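Local coordinates for CRISPR-associated protein CasA/Cse1 (Thermus thermophilus, PDB 4AN8) that is a subunit of the Cascade ribonucleoprotein complex and takes part in selecting foreign DNA during CRISPR-based bacterial adaptive immunity, at residues T47-E53 with D357-E361; Y433-L437 with L461-E467; A400-V404 with E419-A424. All coordinates share one frame. Residues are numbered along the deposited sequence.

Starting at the N terminus, interaction 1 comes first and makes the longest jump: the start of helix 50-67 meets strand 354-364, closing a loop of 303 intervening residues, with its centre about 8 Å from the centre of the chain. After that strand the chain enters the long helix 372-403, whose end touches helix 417-426 in interaction 3; 14 residues intervene, most of them (405-415) not modelled. Helix 429-446 follows, and interaction 2 packs it on helix 453-476, with 23 residues, mostly helical, between the segments. The three contacts run in series, with no nesting or crossing. Interaction 1 ties the N-terminal region to a sheet, while interactions 3 and 2, centres about 22 Å apart, lie in the C-terminal helical domain.

Interaction 1 of 3, residues T47-E53 with D357-E361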
ATOM      1  N   THR A  47      -2.884   6.728 -11.791  1.00 22.81           N
ATOM      2  CA  THR A  47      -3.682   7.642 -11.013  1.00 22.81           C
ATOM      3  C   THR A  47      -2.781   8.405 -10.057  1.00 22.81           C
ATOM      4  O   THR A  47      -1.778   7.869  -9.588  1.00 22.81           O
ATOM      5  CB  THR A  47      -4.786   6.874 -10.220  1.00 22.54           C
ATOM      6  OG1 THR A  47      -5.345   7.738  -9.226  1.00 22.54           O
ATOM      7  CG2 THR A  47      -4.193   5.618  -9.542  1.00 22.54           C
ATOM      8  N   PRO A  48      -3.121   9.665  -9.770  1.00 25.55           N
ATOM      9  CA  PRO A  48      -2.362  10.378  -8.742  1.00 25.55           C
ATOM     10  C   PRO A  48      -2.563   9.778  -7.346  1.00 25.55           C
ATOM     11  O   PRO A  48      -1.672   9.880  -6.509  1.00 25.55           O
ATOM     12  CB  PRO A  48      -2.923  11.807  -8.805  1.00 27.06           C
ATOM     13  CG  PRO A  48      -4.260  11.673  -9.427  1.00 27.06           C
ATOM     14  CD  PRO A  48      -4.170  10.499 -10.378  1.00 27.06           C
ATOM     15  N   SER A  49      -3.709   9.152  -7.104  1.00 18.33           N
ATOM     16  CA  SER A  49      -3.973   8.522  -5.809  1.00 18.33           C
ATOM     17  C   SER A  49      -3.437   7.104  -5.629  1.00 18.33           C
ATOM     18  O   SER A  49      -3.878   6.168  -6.304  1.00 18.33           O
ATOM     19  CB  SER A  49      -5.464   8.447  -5.560  1.00 18.23           C
ATOM     20  OG  SER A  49      -5.645   7.626  -4.446  1.00 18.23           O
ATOM     21  N   PRO A  50      -2.526   6.923  -4.672  1.00 19.34           N
ATOM     22  CA  PRO A  50      -2.014   5.572  -4.403  1.00 19.34           C
ATOM     23  C   PRO A  50      -3.098   4.613  -3.867  1.00 19.34           C
ATOM     24  O   PRO A  50      -2.965   3.391  -4.038  1.00 19.34           O
ATOM     25  CB  PRO A  50      -0.916   5.805  -3.351  1.00 18.60           C
ATOM     26  CG  PRO A  50      -0.569   7.318  -3.463  1.00 18.60           C
ATOM     27  CD  PRO A  50      -1.863   7.968  -3.869  1.00 18.60           C
ATOM     28  N   LEU A  51      -4.140   5.147  -3.224  1.00 18.57           N
ATOM     29  CA  LEU A  51      -5.235   4.310  -2.744  1.00 18.57           C
ATOM     30  C   LEU A  51      -6.041   3.803  -3.941  1.00 18.57           C
ATOM     31  O   LEU A  51      -6.416   2.641  -3.988  1.00 18.57           O
ATOM     32  CB  LEU A  51      -6.141   5.078  -1.768  1.00 16.83           C
ATOM     33  CG  LEU A  51      -5.442   5.749  -0.566  1.00 16.83           C
ATOM     34  CD1 LEU A  51      -6.489   6.264   0.434  1.00 16.83           C
ATOM     35  CD2 LEU A  51      -4.399   4.823   0.119  1.00 16.83           C
ATOM     36  N   GLU A  52      -6.309   4.682  -4.896  1.00 20.61           N
ATOM     37  CA  GLU A  52      -6.974   4.297  -6.136  1.00 20.61           C
ATOM     38  C   GLU A  52      -6.220   3.193  -6.844  1.00 20.61           C
ATOM     39  O   GLU A  52      -6.800   2.193  -7.250  1.00 20.61           O
ATOM     40  CB  GLU A  52      -7.116   5.494  -7.083  1.00 36.50           C
ATOM     41  CG  GLU A  52      -8.453   6.167  -7.022  1.00 36.50           C
ATOM     42  CD  GLU A  52      -8.613   7.322  -8.033  1.00 36.50           C
ATOM     43  OE1 GLU A  52      -7.814   7.434  -8.997  1.00 36.50           O
ATOM     44  OE2 GLU A  52      -9.547   8.127  -7.865  1.00 36.50           O
ATOM     45  N   GLU A  53      -4.918   3.375  -6.994  1.00 19.37           N
ATOM     46  CA  GLU A  53      -4.099   2.367  -7.647  1.00 19.37           C
ATOM     47  C   GLU A  53      -4.221   1.023  -6.917  1.00 19.37           C
ATOM     48  O   GLU A  53      -4.351  -0.026  -7.556  1.00 19.37           O
ATOM     49  CB  GLU A  53      -2.642   2.822  -7.682  1.00 28.61           C
ATOM     50  CG  GLU A  53      -1.678   1.876  -8.390  1.00 28.61           C
ATOM     51  CD  GLU A  53      -0.257   2.469  -8.458  1.00 28.61           C
ATOM     52  OE1 GLU A  53      -0.092   3.639  -8.071  1.00 28.61           O
ATOM     53  OE2 GLU A  53       0.700   1.776  -8.871  1.00 28.61           O
ATOM     54  N   ASP A 357      -1.610  11.144   5.785  1.00 32.38           N
ATOM     55  CA  ASP A 357      -0.896  11.201   4.518  1.00 32.38           C
ATOM     56  C   ASP A 357      -1.160   9.938   3.708  1.00 32.38           C
ATOM     57  O   ASP A 357      -1.562   8.900   4.246  1.00 32.38           O
ATOM     58  CB  ASP A 357       0.610  11.367   4.766  1.00 44.26           C
ATOM     59  CG  ASP A 357       1.369  11.879   3.537  1.00 44.26           C
ATOM     60  OD1 ASP A 357       0.767  12.555   2.671  1.00 44.26           O
ATOM     61  OD2 ASP A 357       2.593  11.610   3.445  1.00 44.26           O
ATOM     62  N   ILE A 358      -0.910  10.044   2.412  1.00 30.78           N
ATOM     63  CA  ILE A 358      -1.105   8.951   1.489  1.00 30.78           C
ATOM     64  C   ILE A 358       0.156   8.869   0.640  1.00 30.78           C
ATOM     65  O   ILE A 358       0.633   9.873   0.138  1.00 30.78           O
ATOM     66  CB  ILE A 358      -2.391   9.205   0.701  1.00 30.18           C
ATOM     67  CG1 ILE A 358      -3.576   8.797   1.564  1.00 30.18           C
ATOM     68  CG2 ILE A 358      -2.429   8.465  -0.565  1.00 30.18           C
ATOM     69  CD1 ILE A 358      -4.820   9.513   1.213  1.00 30.18           C
ATOM     70  N   ARG A 359       0.733   7.681   0.526  1.00 25.61           N
ATOM     71  CA  ARG A 359       2.058   7.562  -0.065  1.00 25.61           C
ATOM     72  C   ARG A 359       2.187   6.433  -1.071  1.00 25.61           C
ATOM     73  O   ARG A 359       1.599   5.358  -0.890  1.00 25.61           O
ATOM     74  CB  ARG A 359       3.117   7.402   1.033  1.00 50.43           C
ATOM     75  CG  ARG A 359       3.708   8.723   1.476  1.00 50.43           C
ATOM     76  CD  ARG A 359       4.360   8.667   2.846  1.00 50.43           C
ATOM     77  NE  ARG A 359       5.415   7.661   2.958  1.00 50.43           N
ATOM     78  CZ  ARG A 359       5.990   7.332   4.114  1.00 50.43           C
ATOM     79  NH1 ARG A 359       5.608   7.954   5.227  1.00 50.43           N
ATOM     80  NH2 ARG A 359       6.939   6.400   4.163  1.00 50.43           N
ATOM     81  N   ARG A 360       2.973   6.708  -2.114  1.00 25.43           N
ATOM     82  CA  ARG A 360       3.400   5.743  -3.108  1.00 25.43           C
ATOM     83  C   ARG A 360       4.926   5.650  -3.066  1.00 25.43           C
ATOM     84  O   ARG A 360       5.627   6.625  -3.323  1.00 25.43           O
ATOM     85  CB  ARG A 360       2.924   6.168  -4.505  1.00 31.01           C
ATOM     86  CG  ARG A 360       3.568   5.412  -5.678  1.00 31.01           C
ATOM     87  CD  ARG A 360       2.644   5.333  -6.924  1.00 31.01           C
ATOM     88  NE  ARG A 360       1.873   6.559  -7.097  1.00 31.01           N
ATOM     89  CZ  ARG A 360       0.570   6.626  -7.352  1.00 31.01           C
ATOM     90  NH1 ARG A 360      -0.167   5.547  -7.492  1.00 31.01           N
ATOM     91  NH2 ARG A 360      -0.001   7.807  -7.468  1.00 31.01           N
ATOM     92  N   GLU A 361       5.455   4.481  -2.731  1.00 26.09           N
ATOM     93  CA  GLU A 361       6.902   4.311  -2.801  1.00 26.09           C
ATOM     94  C   GLU A 361       7.329   3.284  -3.848  1.00 26.09           C
ATOM     95  O   GLU A 361       6.656   2.294  -4.061  1.00 26.09           O
ATOM     96  CB  GLU A 361       7.488   4.008  -1.429  1.00 42.59           C
ATOM     97  CG  GLU A 361       8.002   5.258  -0.786  1.00 42.59           C
ATOM     98  CD  GLU A 361       7.926   5.220   0.707  1.00 42.59           C
ATOM     99  OE1 GLU A 361       8.339   4.191   1.299  1.00 42.59           O
ATOM    100  OE2 GLU A 361       7.451   6.230   1.282  1.00 42.59           O
TER
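An N-capped helix start, preceded by an ST turn at T47, leans here on an edge strand (354-364) of a three-stranded antiparallel sheet. In the turn, T47 OG1 accepts from S49 N at 3.0 Å and donates to E52 OE1 at a very short 2.5 Å. S49, with chi1 t, caps the helix: its OG takes E52 N at 3.1 Å and, weakly, L51 N. P50, the first helical residue, faces the strand, its CD 3.4 Å from I358 CG2 and its CG 3.8 Å from R360 CB. L51, in the mt rotamer, starts off sideways and then swings CD1 to within 3.7 Å of I358 CD1; it also packs on V163 and F167 of helix 154-167. R359 points away from the helix, with NE and NH2 on E361 OE2 and NH1 on S298 O. R360 leaves the strand extended (chi1 and chi2 t) and bends at chi3 (p), which lays its guanidinium over P50 CA. E53, t at chi1 and chi2, forms a salt bridge to that group, though E53 OE1 and R360 NH1 are modelled too close for their places to be sure; E53 OE2 forms a salt bridge with R344. At the guanidinium's other tip, R360 NH2 makes a weak hydrogen bond to T47 O at 2.8 Å.

Interaction 2 of 3, residues Y433-L437 with L461-E467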
ATOM      1  N   TYR A 433      20.747  12.855   7.357  1.00 23.22           N
ATOM      2  CA  TYR A 433      21.292  11.505   7.299  1.00 23.22           C
ATOM      3  C   TYR A 433      20.267  10.581   6.609  1.00 23.22           C
ATOM      4  O   TYR A 433      20.550   9.978   5.584  1.00 23.22           O
ATOM      5  CB  TYR A 433      21.602  11.030   8.717  1.00 24.50           C
ATOM      6  CG  TYR A 433      22.025   9.582   8.827  1.00 24.50           C
ATOM      7  CD1 TYR A 433      23.210   9.142   8.254  1.00 24.50           C
ATOM      8  CD2 TYR A 433      21.247   8.659   9.521  1.00 24.50           C
ATOM      9  CE1 TYR A 433      23.609   7.825   8.354  1.00 24.50           C
ATOM     10  CE2 TYR A 433      21.647   7.322   9.631  1.00 24.50           C
ATOM     11  CZ  TYR A 433      22.826   6.918   9.049  1.00 24.50           C
ATOM     12  OH  TYR A 433      23.242   5.611   9.143  1.00 24.50           O
ATOM     13  N   TRP A 434      19.066  10.492   7.174  1.00 28.18           N
ATOM     14  CA  TRP A 434      18.030   9.607   6.635  1.00 28.18           C
ATOM     15  C   TRP A 434      17.579   9.992   5.223  1.00 28.18           C
ATOM     16  O   TRP A 434      17.430   9.137   4.353  1.00 28.18           O
ATOM     17  CB  TRP A 434      16.849   9.523   7.597  1.00 21.58           C
ATOM     18  CG  TRP A 434      17.220   8.776   8.828  1.00 21.58           C
ATOM     19  CD1 TRP A 434      17.289   9.267  10.092  1.00 21.58           C
ATOM     20  CD2 TRP A 434      17.615   7.393   8.907  1.00 21.58           C
ATOM     21  NE1 TRP A 434      17.688   8.275  10.957  1.00 21.58           N
ATOM     22  CE2 TRP A 434      17.883   7.114  10.252  1.00 21.58           C
ATOM     23  CE3 TRP A 434      17.740   6.363   7.967  1.00 21.58           C
ATOM     24  CZ2 TRP A 434      18.299   5.843  10.688  1.00 21.58           C
ATOM     25  CZ3 TRP A 434      18.146   5.102   8.399  1.00 21.58           C
ATOM     26  CH2 TRP A 434      18.419   4.852   9.746  1.00 21.58           C
ATOM     27  N   HIS A 435      17.396  11.283   4.986  1.00 30.07           N
ATOM     28  CA  HIS A 435      17.053  11.742   3.645  1.00 30.07           C
ATOM     29  C   HIS A 435      18.105  11.335   2.613  1.00 30.07           C
ATOM     30  O   HIS A 435      17.778  10.917   1.496  1.00 30.07           O
ATOM     31  CB  HIS A 435      16.858  13.253   3.612  1.00 51.64           C
ATOM     32  CG  HIS A 435      16.481  13.768   2.261  1.00 51.64           C
ATOM     33  ND1 HIS A 435      15.217  14.230   1.970  1.00 51.64           N
ATOM     34  CD2 HIS A 435      17.194  13.863   1.114  1.00 51.64           C
ATOM     35  CE1 HIS A 435      15.171  14.603   0.701  1.00 51.64           C
ATOM     36  NE2 HIS A 435      16.357  14.389   0.160  1.00 51.64           N
ATOM     37  N   ALA A 436      19.372  11.456   2.979  1.00 30.67           N
ATOM     38  CA  ALA A 436      20.431  11.046   2.066  1.00 30.67           C
ATOM     39  C   ALA A 436      20.358   9.562   1.784  1.00 30.67           C
ATOM     40  O   ALA A 436      20.585   9.129   0.655  1.00 30.67           O
ATOM     41  CB  ALA A 436      21.791  11.401   2.625  1.00 24.82           C
ATOM     42  N   LEU A 437      20.061   8.772   2.817  1.00 25.35           N
ATOM     43  CA  LEU A 437      19.973   7.308   2.667  1.00 25.35           C
ATOM     44  C   LEU A 437      18.735   6.867   1.859  1.00 25.35           C
ATOM     45  O   LEU A 437      18.782   5.856   1.155  1.00 25.35           O
ATOM     46  CB  LEU A 437      19.979   6.640   4.037  1.00 29.17           C
ATOM     47  CG  LEU A 437      21.290   6.794   4.821  1.00 29.17           C
ATOM     48  CD1 LEU A 437      21.219   5.935   6.068  1.00 29.17           C
ATOM     49  CD2 LEU A 437      22.472   6.374   3.967  1.00 29.17           C
ATOM     50  N   LEU A 461      26.718   5.443   3.753  1.00 32.91           N
ATOM     51  CA  LEU A 461      26.561   5.818   5.159  1.00 32.91           C
ATOM     52  C   LEU A 461      27.524   6.952   5.539  1.00 32.91           C
ATOM     53  O   LEU A 461      27.142   7.923   6.201  1.00 32.91           O
ATOM     54  CB  LEU A 461      26.782   4.613   6.076  1.00 46.49           C
ATOM     55  CG  LEU A 461      25.719   3.514   6.033  1.00 46.49           C
ATOM     56  CD1 LEU A 461      26.043   2.394   7.004  1.00 46.49           C
ATOM     57  CD2 LEU A 461      24.366   4.099   6.344  1.00 46.49           C
ATOM     58  N   ARG A 462      28.774   6.826   5.108  1.00 38.87           N
ATOM     59  CA  ARG A 462      29.783   7.844   5.391  1.00 38.87           C
ATOM     60  C   ARG A 462      29.350   9.197   4.819  1.00 38.87           C
ATOM     61  O   ARG A 462      29.279  10.201   5.536  1.00 38.87           O
ATOM     62  CB  ARG A 462      31.137   7.407   4.824  1.00 73.52           C
ATOM     63  CG  ARG A 462      32.340   7.910   5.597  1.00 73.52           C
ATOM     64  CD  ARG A 462      33.598   7.122   5.246  1.00 73.52           C
ATOM     65  NE  ARG A 462      34.104   6.351   6.387  1.00 73.52           N
ATOM     66  CZ  ARG A 462      34.326   5.037   6.376  1.00 73.52           C
ATOM     67  NH1 ARG A 462      34.095   4.326   5.278  1.00 73.52           N
ATOM     68  NH2 ARG A 462      34.787   4.428   7.463  1.00 73.52           N
ATOM     69  N   GLY A 463      29.023   9.210   3.530  1.00 38.78           N
ATOM     70  CA  GLY A 463      28.627  10.431   2.857  1.00 38.78           C
ATOM     71  C   GLY A 463      27.375  11.023   3.453  1.00 38.78           C
ATOM     72  O   GLY A 463      27.245  12.251   3.565  1.00 38.78           O
ATOM     73  N   ALA A 464      26.430  10.163   3.830  1.00 32.20           N
ATOM     74  CA  ALA A 464      25.200  10.650   4.439  1.00 32.20           C
ATOM     75  C   ALA A 464      25.523  11.360   5.747  1.00 32.20           C
ATOM     76  O   ALA A 464      25.063  12.476   5.986  1.00 32.20           O
ATOM     77  CB  ALA A 464      24.216   9.494   4.676  1.00 38.63           C
ATOM     78  N   ALA A 465      26.300  10.693   6.600  1.00 27.31           N
ATOM     79  CA  ALA A 465      26.703  11.268   7.886  1.00 27.31           C
ATOM     80  C   ALA A 465      27.519  12.575   7.713  1.00 27.31           C
ATOM     81  O   ALA A 465      27.183  13.604   8.313  1.00 27.31           O
ATOM     82  CB  ALA A 465      27.484  10.241   8.713  1.00 23.91           C
ATOM     83  N   LEU A 466      28.559  12.520   6.879  1.00 42.52           N
ATOM     84  CA  LEU A 466      29.398  13.687   6.551  1.00 42.52           C
ATOM     85  C   LEU A 466      28.595  14.856   6.017  1.00 42.52           C
ATOM     86  O   LEU A 466      28.759  15.982   6.466  1.00 42.52           O
ATOM     87  CB  LEU A 466      30.460  13.322   5.517  1.00 44.41           C
ATOM     88  CG  LEU A 466      31.696  12.606   6.045  1.00 44.41           C
ATOM     89  CD1 LEU A 466      32.509  12.014   4.901  1.00 44.41           C
ATOM     90  CD2 LEU A 466      32.530  13.554   6.873  1.00 44.41           C
ATOM     91  N   GLU A 467      27.728  14.582   5.053  1.00 45.02           N
ATOM     92  CA  GLU A 467      26.853  15.605   4.501  1.00 45.02           C
ATOM     93  C   GLU A 467      25.931  16.207   5.561  1.00 45.02           C
ATOM     94  O   GLU A 467      25.638  17.396   5.533  1.00 45.02           O
ATOM     95  CB  GLU A 467      26.029  15.010   3.355  1.00 98.56           C
ATOM     96  CG  GLU A 467      25.202  16.016   2.578  1.00 98.56           C
ATOM     97  CD  GLU A 467      24.640  15.434   1.290  1.00 98.56           C
ATOM     98  OE1 GLU A 467      24.092  14.310   1.325  1.00 98.56           O
ATOM     99  OE2 GLU A 467      24.759  16.100   0.238  1.00 98.56           O
TER
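This is an apolar helix-helix contact in the C-terminal helical bundle, a hallmark of the Cse1 family, joining helix 429-446 to helix 453-476. The two short segments run roughly antiparallel, at 142° between their N-to-C directions, with axes 8.3 Å apart. Small alanine side chains at the crossing are consistent with this spacing: A464 points its CB toward the facing helix, and that atom lies 3.7 Å from A436 CB, 3.7 Å from Y433 CD1 and 3.6 Å from L437 CD2, so one small methyl sits among three side chains. The nearest CA pair is Y433 and A464, at 4.9 Å. Y433 has chi1 t, which turns its ring along the interface; the ring edge lies near A465 N, with Y433 CD1 3.8 Å from that atom. Further along, L461 CD2 comes within 3.4 Å of Y433 OH and 3.7 Å of L437 CD1. No hydrogen bond crosses between the segments; the tyrosine hydroxyl is instead satisfied by A385 O of the long helix 372-403. That helix flanks the pair, taking Y433 against L388 and L392 and L461 against M384 and A385, while helix 483-499 receives A465 on F493 and L497.

Interaction 3 of 3, residues A400-V404 with E419-A424; sequences AKAVV and ELTKLA
L423 lays its CD2 methyl over the last modelled turn before the gap: that atom is 3.4 Å from V403 CG1, 3.9 Å from V404 CG2, 4.0 Å from A400 CB and 3.5 Å from A400 O. Build 400-403 as the end of helix 372-403 and 419-424 as part of helix 417-426, all with helical phi and psi; V404 N bonds back to A400 O at 3.2 Å, and A424 N to L420 O at 2.8 Å. Set the register by bringing the CA atoms of A400 and A424 to 5.3 Å, so that V404 falls beside E419 at the other end. A400 points its CB at the facing helix, 3.9 Å from A424 CB. With chi1 t and chi2 p, L423 reaches the surface made by A400, V403 and V404. V404 is t at chi1 and presses CG2 to 3.3 Å from E419 CG, where E419 has chi1 t and chi2 p. L420, chi1 m and chi2 p, brings CD2 to 4.0 Å from K401 CG. V403 also touches H482 and, in helix 483-499, A485. Thus the C-terminal end of a long helix of the C-terminal helical domain packs on the next, short helix across an unmodelled, probably flexible connection (405-415). With no hydrogen bond or salt bridge between the segments, and E419 and K401 touching through aliphatic carbons, cohesion here rests on apolar fit and van der Waals contact.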
ATOM      1  N   ALA A 400      22.295  19.824  21.559  1.00 42.31           N
ATOM      2  CA  ALA A 400      21.208  20.605  22.137  1.00 42.31           C
ATOM      3  C   ALA A 400      21.466  20.935  23.606  1.00 42.31           C
ATOM      4  O   ALA A 400      21.259  22.064  24.034  1.00 42.31           O
ATOM      5  CB  ALA A 400      19.890  19.884  21.984  1.00 30.39           C
ATOM      6  N   LYS A 401      21.927  19.957  24.375  1.00 45.00           N
ATOM      7  CA  LYS A 401      22.183  20.173  25.797  1.00 45.00           C
ATOM      8  C   LYS A 401      23.341  21.145  26.035  1.00 45.00           C
ATOM      9  O   LYS A 401      23.283  21.983  26.941  1.00 45.00           O
ATOM     10  CB  LYS A 401      22.454  18.846  26.511  1.00102.09           C
ATOM     11  CG  LYS A 401      21.277  17.885  26.473  1.00102.09           C
ATOM     12  CD  LYS A 401      21.647  16.521  27.032  1.00102.09           C
ATOM     13  CE  LYS A 401      21.968  16.602  28.516  1.00102.09           C
ATOM     14  NZ  LYS A 401      22.156  15.250  29.120  1.00102.09           N
ATOM     15  N   ALA A 402      24.387  21.030  25.225  1.00 51.77           N
ATOM     16  CA  ALA A 402      25.530  21.923  25.335  1.00 51.77           C
ATOM     17  C   ALA A 402      25.103  23.368  25.100  1.00 51.77           C
ATOM     18  O   ALA A 402      25.577  24.286  25.767  1.00 51.77           O
ATOM     19  CB  ALA A 402      26.615  21.523  24.350  1.00 41.83           C
ATOM     20  N   VAL A 403      24.196  23.563  24.154  1.00 51.78           N
ATOM     21  CA  VAL A 403      23.715  24.895  23.829  1.00 51.78           C
ATOM     22  C   VAL A 403      22.932  25.546  24.969  1.00 51.78           C
ATOM     23  O   VAL A 403      23.190  26.685  25.337  1.00 51.78           O
ATOM     24  CB  VAL A 403      22.849  24.866  22.558  1.00 43.87           C
ATOM     25  CG1 VAL A 403      22.068  26.158  22.397  1.00 43.87           C
ATOM     26  CG2 VAL A 403      23.723  24.604  21.340  1.00 43.87           C
ATOM     27  N   VAL A 404      21.986  24.814  25.541  1.00 56.47           N
ATOM     28  CA  VAL A 404      21.023  25.401  26.469  1.00 56.47           C
ATOM     29  C   VAL A 404      21.467  25.458  27.937  1.00 56.47           C
ATOM     30  O   VAL A 404      22.395  24.767  28.362  1.00 56.47           O
ATOM     31  CB  VAL A 404      19.666  24.683  26.344  1.00 51.16           C
ATOM     32  CG1 VAL A 404      18.776  24.995  27.527  1.00 51.16           C
ATOM     33  CG2 VAL A 404      18.998  25.080  25.045  1.00 51.16           C
ATOM     34  N   GLU A 419      12.756  23.896  25.642  1.00125.50           N
ATOM     35  CA  GLU A 419      13.792  24.554  24.856  1.00125.50           C
ATOM     36  C   GLU A 419      14.658  23.548  24.096  1.00125.50           C
ATOM     37  O   GLU A 419      14.859  23.682  22.888  1.00125.50           O
ATOM     38  CB  GLU A 419      14.661  25.428  25.763  1.00143.42           C
ATOM     39  CG  GLU A 419      15.865  26.045  25.077  1.00143.42           C
ATOM     40  CD  GLU A 419      15.485  27.043  24.002  1.00143.42           C
ATOM     41  OE1 GLU A 419      14.281  27.352  23.875  1.00143.42           O
ATOM     42  OE2 GLU A 419      16.394  27.521  23.288  1.00143.42           O
ATOM     43  N   LEU A 420      15.167  22.545  24.806  1.00 83.82           N
ATOM     44  CA  LEU A 420      15.981  21.504  24.190  1.00 83.82           C
ATOM     45  C   LEU A 420      15.287  20.932  22.965  1.00 83.82           C
ATOM     46  O   LEU A 420      15.855  20.903  21.870  1.00 83.82           O
ATOM     47  CB  LEU A 420      16.237  20.359  25.170  1.00 76.56           C
ATOM     48  CG  LEU A 420      17.029  20.610  26.447  1.00 76.56           C
ATOM     49  CD1 LEU A 420      16.143  21.277  27.478  1.00 76.56           C
ATOM     50  CD2 LEU A 420      17.554  19.295  26.983  1.00 76.56           C
ATOM     51  N   THR A 421      14.056  20.469  23.174  1.00154.28           N
ATOM     52  CA  THR A 421      13.247  19.833  22.140  1.00154.28           C
ATOM     53  C   THR A 421      13.332  20.546  20.795  1.00154.28           C
ATOM     54  O   THR A 421      13.849  19.993  19.824  1.00154.28           O
ATOM     55  CB  THR A 421      11.770  19.764  22.561  1.00123.44           C
ATOM     56  OG1 THR A 421      11.293  21.087  22.837  1.00123.44           O
ATOM     57  CG2 THR A 421      11.608  18.905  23.803  1.00123.44           C
ATOM     58  N   LYS A 422      12.809  21.767  20.740  1.00125.69           N
ATOM     59  CA  LYS A 422      12.855  22.562  19.518  1.00125.69           C
ATOM     60  C   LYS A 422      14.257  22.559  18.925  1.00125.69           C
ATOM     61  O   LYS A 422      14.432  22.460  17.708  1.00125.69           O
ATOM     62  CB  LYS A 422      12.423  24.004  19.792  1.00145.37           C
ATOM     63  CG  LYS A 422      10.937  24.185  20.043  1.00145.37           C
ATOM     64  CD  LYS A 422      10.574  25.665  20.063  1.00145.37           C
ATOM     65  CE  LYS A 422       9.068  25.877  20.108  1.00145.37           C
ATOM     66  NZ  LYS A 422       8.711  27.321  20.029  1.00145.37           N
ATOM     67  N   LEU A 423      15.252  22.665  19.797  1.00 82.73           N
ATOM     68  CA  LEU A 423      16.637  22.757  19.364  1.00 82.73           C
ATOM     69  C   LEU A 423      17.098  21.486  18.652  1.00 82.73           C
ATOM     70  O   LEU A 423      17.474  21.532  17.483  1.00 82.73           O
ATOM     71  CB  LEU A 423      17.547  23.085  20.551  1.00 68.16           C
ATOM     72  CG  LEU A 423      18.980  23.472  20.191  1.00 68.16           C
ATOM     73  CD1 LEU A 423      18.996  24.590  19.168  1.00 68.16           C
ATOM     74  CD2 LEU A 423      19.717  23.883  21.435  1.00 68.16           C
ATOM     75  N   ALA A 424      17.067  20.353  19.350  1.00 81.25           N
ATOM     76  CA  ALA A 424      17.492  19.087  18.749  1.00 81.25           C
ATOM     77  C   ALA A 424      16.693  18.789  17.485  1.00 81.25           C
ATOM     78  O   ALA A 424      17.241  18.338  16.479  1.00 81.25           O
ATOM     79  CB  ALA A 424      17.372  17.936  19.749  1.00 50.65           C
TER